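Local coordinates for putative cell adhesion protein (Parabacteroides distasonis, PDB 3LIU) that probably serves as a structural subunit of a bacterial pilus, as a fimbrillin of the FimA/Mfa1 family, and so is likely to take part in cell adhesion, at residues T65-S68 and K72-G75; G259-Y264 and Y303-L308. All blocks are in the same frame, centred on the assembly; numbering follows the deposited sequence. Where two conformers were deposited one is given.

Contact 1 (65-68 with 72-75) and contact 2 (259-264 with 303-308) lie on opposite sides of the centre of this fimbrillin chain, with their own centres about 40 Å apart and their nearest atoms about 21 Å apart, so neither touches the other. They follow one another in sequence, contact 1 closing before contact 2 opens. The first is local and at the surface, the end of a beta hairpin held by backbone bonds and an amide-carboxylate pair. The second is buried, about 15 Å between its centre and that of the chain against 26 Å for contact 1, and brings the loop just before strand 262-263 against the loop before strand 308-319 through a single pair of amide side chains.

Contact 1. Residues T65-S68 and K72-G75; sequences TPNS and KDVG
Thr-65 and Asp-73 face each other as an antiparallel hydrogen-bonded pair. Thr-65 N gives an almost straight bond to Asp-73 O (2.9 Å, 177° at the hydrogen), and Asp-73 N returns one of 3.0 Å to Thr-65 O. In one of the two conformers of Thr-65, its OG1 adds a second bond to Asp-73 O at 3.0 Å. There the hydroxyl stands above the plane of the Asp-73 carbonyl, since a chi1 of 53° sets OG1 between the N and C of the threonine's own backbone. Two residues on, past Pro-66, Asn-67 ND2 donates to Asp-73 OD2 at 2.6 Å, meeting the syn lone pair of the carboxylate. The acceptor lies close to the amide plane of Asn-67, while carboxylate and amide planes are turned 85° apart. These bonds fasten the end of the beta hairpin formed by strands 57-66 and 71-80, within the FimA family region. With an alanine at Asp-73 the Asn-67 amide would probably lose its carboxylate mate and be free to turn. The next pair, Pro-66 with Lys-72, is non-hydrogen-bonded: Lys-72 CE lies 4.0 Å from Pro-66 CA, and Lys-72 CA makes a CA-H...O contact of 3.2 Å with Thr-65 O. Bent at chi3, the lysine chain carries NZ to a hydrogen bond with Val-43 O. On its other edge strand 71-80 pairs with strand 16-24.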
loop_
_atom_site.group_PDB
_atom_site.type_symbol
_atom_site.label_atom_id
_atom_site.label_comp_id
_atom_site.label_asym_id
_atom_site.label_seq_id
_atom_site.Cartn_x
_atom_site.Cartn_y
_atom_site.Cartn_z
ATOM N N THR A 65 -1.491 16.763 -17.554
ATOM C CA THR A 65 -2.508 17.282 -18.465
ATOM C C THR A 65 -3.327 16.114 -19.042
ATOM O O THR A 65 -2.795 15.094 -19.472
ATOM C CB THR A 65 -1.909 18.163 -19.579
ATOM O OG1 THR A 65 -0.871 17.452 -20.248
ATOM C CG2 THR A 65 -1.327 19.472 -19.000
ATOM N N PRO A 66 -4.668 16.255 -19.019
ATOM C CA PRO A 66 -5.503 15.157 -19.501
ATOM C C PRO A 66 -5.520 15.051 -21.005
ATOM O O PRO A 66 -5.392 16.034 -21.707
ATOM C CB PRO A 66 -6.895 15.525 -18.986
ATOM C CG PRO A 66 -6.866 16.988 -18.945
ATOM C CD PRO A 66 -5.487 17.350 -18.478
ATOM N N ASN A 67 -5.657 13.840 -21.492
ATOM C CA ASN A 67 -5.637 13.605 -22.915
ATOM C C ASN A 67 -6.853 12.755 -23.315
ATOM O O ASN A 67 -7.358 11.948 -22.520
ATOM C CB ASN A 67 -4.309 12.946 -23.290
ATOM C CG ASN A 67 -3.933 13.197 -24.701
ATOM O OD1 ASN A 67 -4.680 12.851 -25.611
ATOM N ND2 ASN A 67 -2.770 13.811 -24.910
ATOM N N SER A 68 -7.331 12.975 -24.540
ATOM C CA SER A 68 -8.567 12.354 -25.059
ATOM C C SER A 68 -8.498 10.834 -25.065
ATOM O O SER A 68 -9.517 10.161 -24.889
ATOM C CB SER A 68 -8.840 12.817 -26.495
ATOM O OG SER A 68 -8.435 14.163 -26.696
ATOM N N LYS A 72 -2.215 10.719 -19.762
ATOM C CA LYS A 72 -1.926 12.066 -19.285
ATOM C C LYS A 72 -0.491 12.390 -19.598
ATOM O O LYS A 72 0.335 11.487 -19.645
ATOM C CB LYS A 72 -2.171 12.160 -17.794
ATOM C CG LYS A 72 -3.605 11.846 -17.404
ATOM C CD LYS A 72 -3.898 12.350 -16.033
ATOM C CE LYS A 72 -5.085 13.256 -16.034
ATOM N NZ LYS A 72 -5.281 13.797 -14.667
ATOM N N ASP A 73 -0.207 13.676 -19.808
ATOM C CA ASP A 73 1.093 14.138 -20.310
ATOM C C ASP A 73 1.735 15.098 -19.329
ATOM O O ASP A 73 1.034 15.792 -18.573
ATOM C CB ASP A 73 0.888 14.883 -21.662
ATOM C CG ASP A 73 0.246 13.982 -22.729
ATOM O OD1 ASP A 73 0.641 12.791 -22.803
ATOM O OD2 ASP A 73 -0.680 14.420 -23.448
ATOM N N VAL A 74 3.065 15.149 -19.364
ATOM C CA VAL A 74 3.821 16.237 -18.740
ATOM C C VAL A 74 4.487 16.990 -19.877
ATOM O O VAL A 74 5.211 16.400 -20.670
ATOM C CB VAL A 74 4.859 15.725 -17.705
ATOM C CG1 VAL A 74 5.842 14.764 -18.340
ATOM C CG2 VAL A 74 5.594 16.886 -17.061
ATOM N N GLY A 75 4.231 18.298 -19.954
ATOM C CA GLY A 75 4.582 19.142 -21.101
ATOM C C GLY A 75 6.067 19.248 -21.278
ATOM O O GLY A 75 6.814 18.879 -20.370
#

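Contact 2. Residues G259-Y264 and Y303-L308; sequences GLQTKY and YANHTL
The loop running into the short strand 262-263 meets, in the chain interior, the loop leading into strand 308-319, and they touch through the side-chain amides of Gln-261 and Asn-305. The two side chains arrive from opposite directions, and Gln-261 NE2 comes 3.4 Å from Asn-305 ND2. Both atoms are donors, so this is an approach of two amide nitrogens and not a hydrogen bond. The amide planes stand 78° apart, nearly perpendicular, and Gln-261 NE2 is also 3.8 Å from Asn-305 CG. Beyond CG the glutamine chain is extended (chi2 -171°), which carries its amide across to the loop. Strand 262-263 pairs in parallel with strand 238-240, and strands 238-240 and 308-319 both pair with the long strand 193-213, so the contact joins two approaches to the same set of strands. Polar partners of both kinds around the two amides probably fix their placement. Gln-261 NE2 donates to Ser-207 OG, on strand 193-213, and to Lys-258 O, while Asn-305 OD1 accepts from Lys-258 N. The backbone of residue Lys-258 thus serves both amides, its carbonyl taking the glutamine and its N-H giving to the asparagine. The cis peptide bond between Ala-304 and Asn-305 lies at the middle of a turn from Tyr-303 to His-306 that resembles type VI, though without the usual proline; His-306 N makes a weak bond of 2.8 Å to Tyr-303 O across it. Tyr-238 packs against both Gln-261 and Asn-305, and Tyr-235 and Val-292 touch the asparagine as well.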
loop_
_atom_site.group_PDB
_atom_site.type_symbol
_atom_site.label_atom_id
_atom_site.label_comp_id
_atom_site.label_asym_id
_atom_site.label_seq_id
_atom_site.Cartn_x
_atom_site.Cartn_y
_atom_site.Cartn_z
ATOM N N GLY A 259 5.485 -2.930 20.387
ATOM C CA GLY A 259 5.861 -1.532 20.336
ATOM C C GLY A 259 4.749 -0.495 20.453
ATOM O O GLY A 259 3.562 -0.748 20.166
ATOM N N LEU A 260 5.148 0.704 20.854
ATOM C CA LEU A 260 4.270 1.849 20.742
ATOM C C LEU A 260 4.325 2.286 19.288
ATOM O O LEU A 260 5.300 2.834 18.830
ATOM C CB LEU A 260 4.703 2.982 21.679
ATOM C CG LEU A 260 3.969 4.333 21.671
ATOM C CD1 LEU A 260 2.482 4.169 21.982
ATOM C CD2 LEU A 260 4.603 5.319 22.708
ATOM N N GLN A 261 3.233 2.040 18.592
ATOM C CA GLN A 261 3.067 2.404 17.218
ATOM C C GLN A 261 2.254 3.713 17.184
ATOM O O GLN A 261 1.554 4.072 18.131
ATOM C CB GLN A 261 2.304 1.271 16.495
ATOM C CG GLN A 261 3.024 -0.069 16.618
ATOM C CD GLN A 261 2.417 -1.163 15.730
ATOM O OE1 GLN A 261 1.491 -0.909 14.949
ATOM N NE2 GLN A 261 2.980 -2.364 15.816
ATOM N N THR A 262 2.358 4.418 16.068
ATOM C CA THR A 262 1.678 5.700 15.887
ATOM C C THR A 262 0.243 5.532 15.385
ATOM O O THR A 262 -0.019 4.898 14.339
ATOM C CB THR A 262 2.503 6.564 14.917
ATOM O OG1 THR A 262 3.832 6.743 15.454
ATOM C CG2 THR A 262 1.846 7.946 14.652
ATOM N N LYS A 263 -0.697 6.116 16.127
ATOM C CA LYS A 263 -2.078 6.124 15.723
ATOM C C LYS A 263 -2.312 6.933 14.456
ATOM O O LYS A 263 -1.828 8.057 14.307
ATOM C CB LYS A 263 -2.925 6.705 16.815
ATOM C CG LYS A 263 -4.426 6.722 16.527
ATOM C CD LYS A 263 -5.190 6.837 17.840
ATOM C CE LYS A 263 -6.306 7.815 17.808
ATOM N NZ LYS A 263 -5.777 9.146 17.923
ATOM N N TYR A 264 -3.059 6.337 13.559
ATOM C CA TYR A 264 -3.488 6.982 12.347
ATOM C C TYR A 264 -4.968 6.652 12.213
ATOM O O TYR A 264 -5.331 5.501 11.951
ATOM C CB TYR A 264 -2.641 6.479 11.156
ATOM C CG TYR A 264 -2.954 7.097 9.827
ATOM C CD1 TYR A 264 -3.383 8.419 9.728
ATOM C CD2 TYR A 264 -2.764 6.387 8.657
ATOM C CE1 TYR A 264 -3.682 8.986 8.513
ATOM C CE2 TYR A 264 -3.077 6.961 7.419
ATOM C CZ TYR A 264 -3.531 8.255 7.366
ATOM O OH TYR A 264 -3.854 8.833 6.181
ATOM N N TYR A 303 2.374 -13.217 13.872
ATOM C CA TYR A 303 1.591 -11.978 13.946
ATOM C C TYR A 303 2.400 -10.700 14.056
ATOM O O TYR A 303 2.158 -9.766 13.282
ATOM C CB TYR A 303 0.631 -12.025 15.109
ATOM C CG TYR A 303 -0.464 -13.066 15.000
ATOM C CD1 TYR A 303 -0.200 -14.417 15.211
ATOM C CD2 TYR A 303 -1.770 -12.696 14.776
ATOM C CE1 TYR A 303 -1.214 -15.352 15.158
ATOM C CE2 TYR A 303 -2.805 -13.632 14.725
ATOM C CZ TYR A 303 -2.525 -14.946 14.914
ATOM O OH TYR A 303 -3.539 -15.863 14.860
ATOM N N ALA A 304 3.332 -10.659 15.030
ATOM C CA ALA A 304 4.168 -9.471 15.317
ATOM C C ALA A 304 5.425 -9.433 14.435
ATOM O O ALA A 304 6.216 -10.403 14.482
ATOM C CB ALA A 304 4.607 -9.504 16.782
ATOM N N ASN A 305 5.657 -8.384 13.631
ATOM C CA ASN A 305 4.775 -7.220 13.407
ATOM C C ASN A 305 4.376 -7.190 11.938
ATOM O O ASN A 305 4.575 -6.214 11.209
ATOM C CB ASN A 305 5.441 -5.880 13.797
ATOM C CG ASN A 305 5.176 -5.466 15.269
ATOM O OD1 ASN A 305 4.482 -6.176 16.018
ATOM N ND2 ASN A 305 5.755 -4.287 15.691
ATOM N N HIS A 306 3.801 -8.298 11.502
ATOM C CA HIS A 306 3.097 -8.320 10.237
ATOM C C HIS A 306 1.854 -7.500 10.379
ATOM O O HIS A 306 1.300 -7.394 11.478
ATOM C CB HIS A 306 2.742 -9.748 9.899
ATOM C CG HIS A 306 3.925 -10.548 9.482
ATOM N ND1 HIS A 306 4.639 -10.255 8.341
ATOM C CD2 HIS A 306 4.532 -11.612 10.052
ATOM C CE1 HIS A 306 5.631 -11.119 8.222
ATOM N NE2 HIS A 306 5.597 -11.940 9.254
ATOM N N THR A 307 1.410 -6.922 9.276
ATOM C CA THR A 307 0.196 -6.119 9.275
ATOM C C THR A 307 -1.009 -6.998 9.585
ATOM O O THR A 307 -1.152 -8.085 8.997
ATOM C CB THR A 307 0.024 -5.447 7.918
ATOM O OG1 THR A 307 1.158 -4.619 7.688
ATOM C CG2 THR A 307 -1.224 -4.612 7.830
ATOM N N LEU A 308 -1.823 -6.534 10.545
ATOM C CA LEU A 308 -3.002 -7.272 11.017
ATOM C C LEU A 308 -4.235 -6.511 10.621
ATOM O O LEU A 308 -4.252 -5.267 10.679
ATOM C CB LEU A 308 -3.003 -7.418 12.569
ATOM C CG LEU A 308 -1.746 -7.974 13.240
ATOM C CD1 LEU A 308 -1.862 -8.017 14.764
ATOM C CD2 LEU A 308 -1.344 -9.364 12.723
#